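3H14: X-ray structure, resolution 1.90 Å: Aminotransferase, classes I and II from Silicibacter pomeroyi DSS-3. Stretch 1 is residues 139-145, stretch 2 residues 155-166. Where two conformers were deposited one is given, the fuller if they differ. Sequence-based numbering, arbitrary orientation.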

# COMPACT_ATOMS: atom_id res chain seq x y z
N PRO A 139 0.75 8.47 16.28
CA PRO A 139 0.58 7.12 15.80
C PRO A 139 0.82 6.13 16.93
O PRO A 139 1.67 6.36 17.76
N VAL A 140 0.01 5.09 17.01
CA VAL A 140 0.13 4.04 18.02
C VAL A 140 0.32 2.74 17.24
O VAL A 140 -0.62 2.17 16.70
N ASP A 141 1.56 2.27 17.16
CA ASP A 141 1.84 1.02 16.46
C ASP A 141 1.29 -0.12 17.29
O ASP A 141 1.48 -0.15 18.50
N LEU A 142 0.57 -1.01 16.62
CA LEU A 142 -0.01 -2.21 17.17
C LEU A 142 0.79 -3.39 16.60
O LEU A 142 0.60 -3.76 15.45
N PRO A 143 1.67 -3.98 17.41
CA PRO A 143 2.40 -5.19 16.95
C PRO A 143 1.46 -6.35 16.69
O PRO A 143 0.84 -6.88 17.61
N THR A 144 1.35 -6.75 15.43
CA THR A 144 0.46 -7.81 15.06
C THR A 144 1.21 -9.14 15.12
O THR A 144 2.43 -9.18 15.13
N ALA A 145 0.44 -10.21 15.21
CA ALA A 145 0.97 -11.54 15.44
C ALA A 145 0.74 -12.40 14.20
O ALA A 145 -0.27 -12.24 13.49
N ALA A 155 -8.43 -7.38 20.15
CA ALA A 155 -7.63 -7.47 21.37
C ALA A 155 -6.38 -6.60 21.37
O ALA A 155 -5.89 -6.20 22.42
N ASP A 156 -5.84 -6.33 20.18
CA ASP A 156 -4.68 -5.49 20.03
C ASP A 156 -4.90 -4.04 20.44
O ASP A 156 -3.94 -3.33 20.76
N PHE A 157 -6.15 -3.57 20.44
CA PHE A 157 -6.43 -2.19 20.85
C PHE A 157 -7.53 -2.05 21.91
O PHE A 157 -7.87 -0.96 22.30
N ALA A 158 -8.00 -3.16 22.46
CA ALA A 158 -8.93 -3.13 23.57
C ALA A 158 -8.40 -2.38 24.78
O ALA A 158 -9.17 -1.79 25.54
N GLY A 159 -7.08 -2.33 24.94
CA GLY A 159 -6.48 -1.65 26.07
C GLY A 159 -6.06 -0.22 25.83
O GLY A 159 -5.48 0.41 26.72
N LEU A 160 -6.40 0.30 24.64
CA LEU A 160 -5.87 1.54 24.14
C LEU A 160 -6.99 2.55 23.84
O LEU A 160 -7.98 2.22 23.21
N ASP A 161 -6.75 3.80 24.23
CA ASP A 161 -7.67 4.89 23.99
C ASP A 161 -7.26 5.46 22.67
O ASP A 161 -6.24 6.12 22.57
N LEU A 162 -8.02 5.12 21.64
CA LEU A 162 -7.69 5.53 20.29
C LEU A 162 -8.81 6.36 19.72
O LEU A 162 -9.98 6.00 19.82
N ALA A 163 -8.43 7.41 19.02
CA ALA A 163 -9.36 8.28 18.29
C ALA A 163 -9.69 7.70 16.92
O ALA A 163 -10.77 7.94 16.36
N GLY A 164 -8.74 6.92 16.37
CA GLY A 164 -8.93 6.25 15.11
C GLY A 164 -8.14 4.96 14.99
O GLY A 164 -7.18 4.71 15.76
N LEU A 165 -8.57 4.17 14.02
CA LEU A 165 -7.91 2.93 13.62
C LEU A 165 -7.81 2.82 12.11
O LEU A 165 -8.81 2.99 11.39
N MSE A 166 -6.63 2.47 11.62
CA MSE A 166 -6.43 2.27 10.19
C MSE A 166 -6.00 0.85 9.87
O MSE A 166 -5.15 0.31 10.55

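No direct hydrogen bond joins the two stretches; the polar link between them runs through two waters, both held by the carboxylate of Asp-156. Water 1 donates to Pro-143 O at 2.6 Å and to Asp-156 OD1 at 2.7 Å, bridging two acceptors that could not bond to each other; Pro-143 O and Asp-156 OD1 themselves lie 4.0 Å apart. Water 2 accepts from Ala-145 N at 3.1 Å and donates to Asp-156 OD2 at 2.7 Å. Each carboxylate oxygen therefore reaches the backbone of stretch 1 through its own water, with Asp-156 in the m rotamer (chi1 -73°, chi2 -34°) and its CA-to-CB bond pointing toward that stretch. Asp-156 OD2 also has a hydrogen-bonding partner just outside the stretches. Thr-144, with chi1 at 59° (p) and its CA-to-CB bond sideways, brings Thr-144 CG2 to 4.4 Å from Asp-156 OD2, a loose contact.

The rest of the contact is largely apolar and centres on Leu-142, which has 88 Å² covered by stretch 2, more than any other residue here; the total buried, both sides summed, is 290 Å². In the strand 139-143, the CA-to-CB bonds of Val-140 and Leu-142 point toward stretch 2, whereas those of Pro-139 and Asp-141 point away. The Asp-141 carboxylate is satisfied elsewhere in the structure.

Leu-142 adopts chi1 -48° (m) and chi2 178° (t), which spreads its two methyls among different neighbours. Leu-142 CD2 approaches Leu-160 CD1 to 3.4 Å, a tight apolar contact, and lies 3.9 Å from the backbone atom Asp-156 O. Leu-142 CD1 meets Leu-165 CD1 at 3.8 Å and Phe-157 CD2 at 4.3 Å, the latter an oblique approach to the aromatic ring. The CA-to-CB bond of Phe-157 (chi1 58°, p) points toward stretch 1, yet the residue has little area covered by it. The CA-to-CB bond of Leu-165 points sideways, but its t, p conformation (chi1 -179°, chi2 72°) brings the end of the side chain nearer.

Val-140, at chi1 -180° (t), extends the apolar patch with both methyls: Val-140 CG1 is 3.8 Å from Leu-160 CD1, and Val-140 CG2 is 4.0 Å from Leu-162 CD2. Leu-160 and Leu-162 share the m, t conformation, and their CA-to-CB bonds both point toward stretch 1. Leu-160 CD1 thus contacts both Val-140 and Leu-142. Leu-160 closes a type I turn that begins at Phe-157, supported by the backbone hydrogen bond from Leu-160 N to Phe-157 O at 3.0 Å. Within that turn, Ala-158 and Gly-159 make no contact with stretch 1.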

# COMPACT_ATOMS: atom_id res chain seq x y z
CB PRO A 139 1.61 7.02 14.66
CG PRO A 139 2.67 8.03 15.03
CD PRO A 139 2.01 9.09 15.85
CB VAL A 140 -1.10 3.99 18.97
CG1 VAL A 140 -0.95 2.88 20.04
CG2 VAL A 140 -1.28 5.34 19.69
CB ASP A 141 3.35 0.82 16.22
CG ASP A 141 3.87 1.60 15.00
OD1 ASP A 141 3.28 1.47 13.91
OD2 ASP A 141 4.90 2.29 15.12
CB LEU A 142 -1.46 -2.33 16.73
CG LEU A 142 -2.33 -1.07 16.88
CD1 LEU A 142 -3.68 -1.38 16.37
CD2 LEU A 142 -2.38 -0.65 18.35
CB PRO A 143 3.37 -5.49 18.11
CG PRO A 143 3.41 -4.22 18.93
CD PRO A 143 2.04 -3.59 18.78
CB THR A 144 -0.12 -7.53 13.68
OG1 THR A 144 0.95 -7.42 12.74
CG2 THR A 144 -0.85 -6.20 13.73
CB ALA A 145 0.24 -12.18 16.68
CB ALA A 155 -7.28 -9.00 21.69
CB ASP A 156 -4.20 -5.52 18.57
CG ASP A 156 -3.53 -6.84 18.18
OD1 ASP A 156 -2.84 -7.47 19.04
OD2 ASP A 156 -3.66 -7.21 17.01
CB PHE A 157 -6.68 -1.29 19.63
CG PHE A 157 -7.81 -1.73 18.76
CD1 PHE A 157 -9.10 -1.29 19.00
CD2 PHE A 157 -7.60 -2.58 17.68
CE1 PHE A 157 -10.13 -1.68 18.22
CE2 PHE A 157 -8.63 -2.98 16.88
CZ PHE A 157 -9.91 -2.53 17.16
CB ALA A 158 -9.37 -4.59 23.95
CB LEU A 160 -5.08 1.27 22.84
CG LEU A 160 -3.84 0.35 22.93
CD1 LEU A 160 -3.15 0.19 21.57
CD2 LEU A 160 -2.87 0.87 23.96
CB ASP A 161 -7.55 5.95 25.09
CG ASP A 161 -8.49 7.09 24.89
OD1 ASP A 161 -9.71 6.82 24.81
OD2 ASP A 161 -8.02 8.23 24.78
CB LEU A 162 -7.50 4.32 19.37
CG LEU A 162 -6.35 3.34 19.64
CD1 LEU A 162 -6.43 2.25 18.62
CD2 LEU A 162 -5.02 4.07 19.59
CB ALA A 163 -8.73 9.69 18.16
CB LEU A 165 -8.66 1.73 14.15
CG LEU A 165 -8.04 0.35 13.82
CD1 LEU A 165 -6.77 0.12 14.64
CD2 LEU A 165 -9.09 -0.77 14.08
CB MSE A 166 -5.37 3.21 9.67
CG MSE A 166 -5.19 3.09 8.17
SE MSE A 166 -4.99 4.79 7.28
CE MSE A 166 -5.93 3.86 5.85
O HOH W 1 -0.62 -6.10 19.64
O HOH W 2 -2.52 -9.21 15.51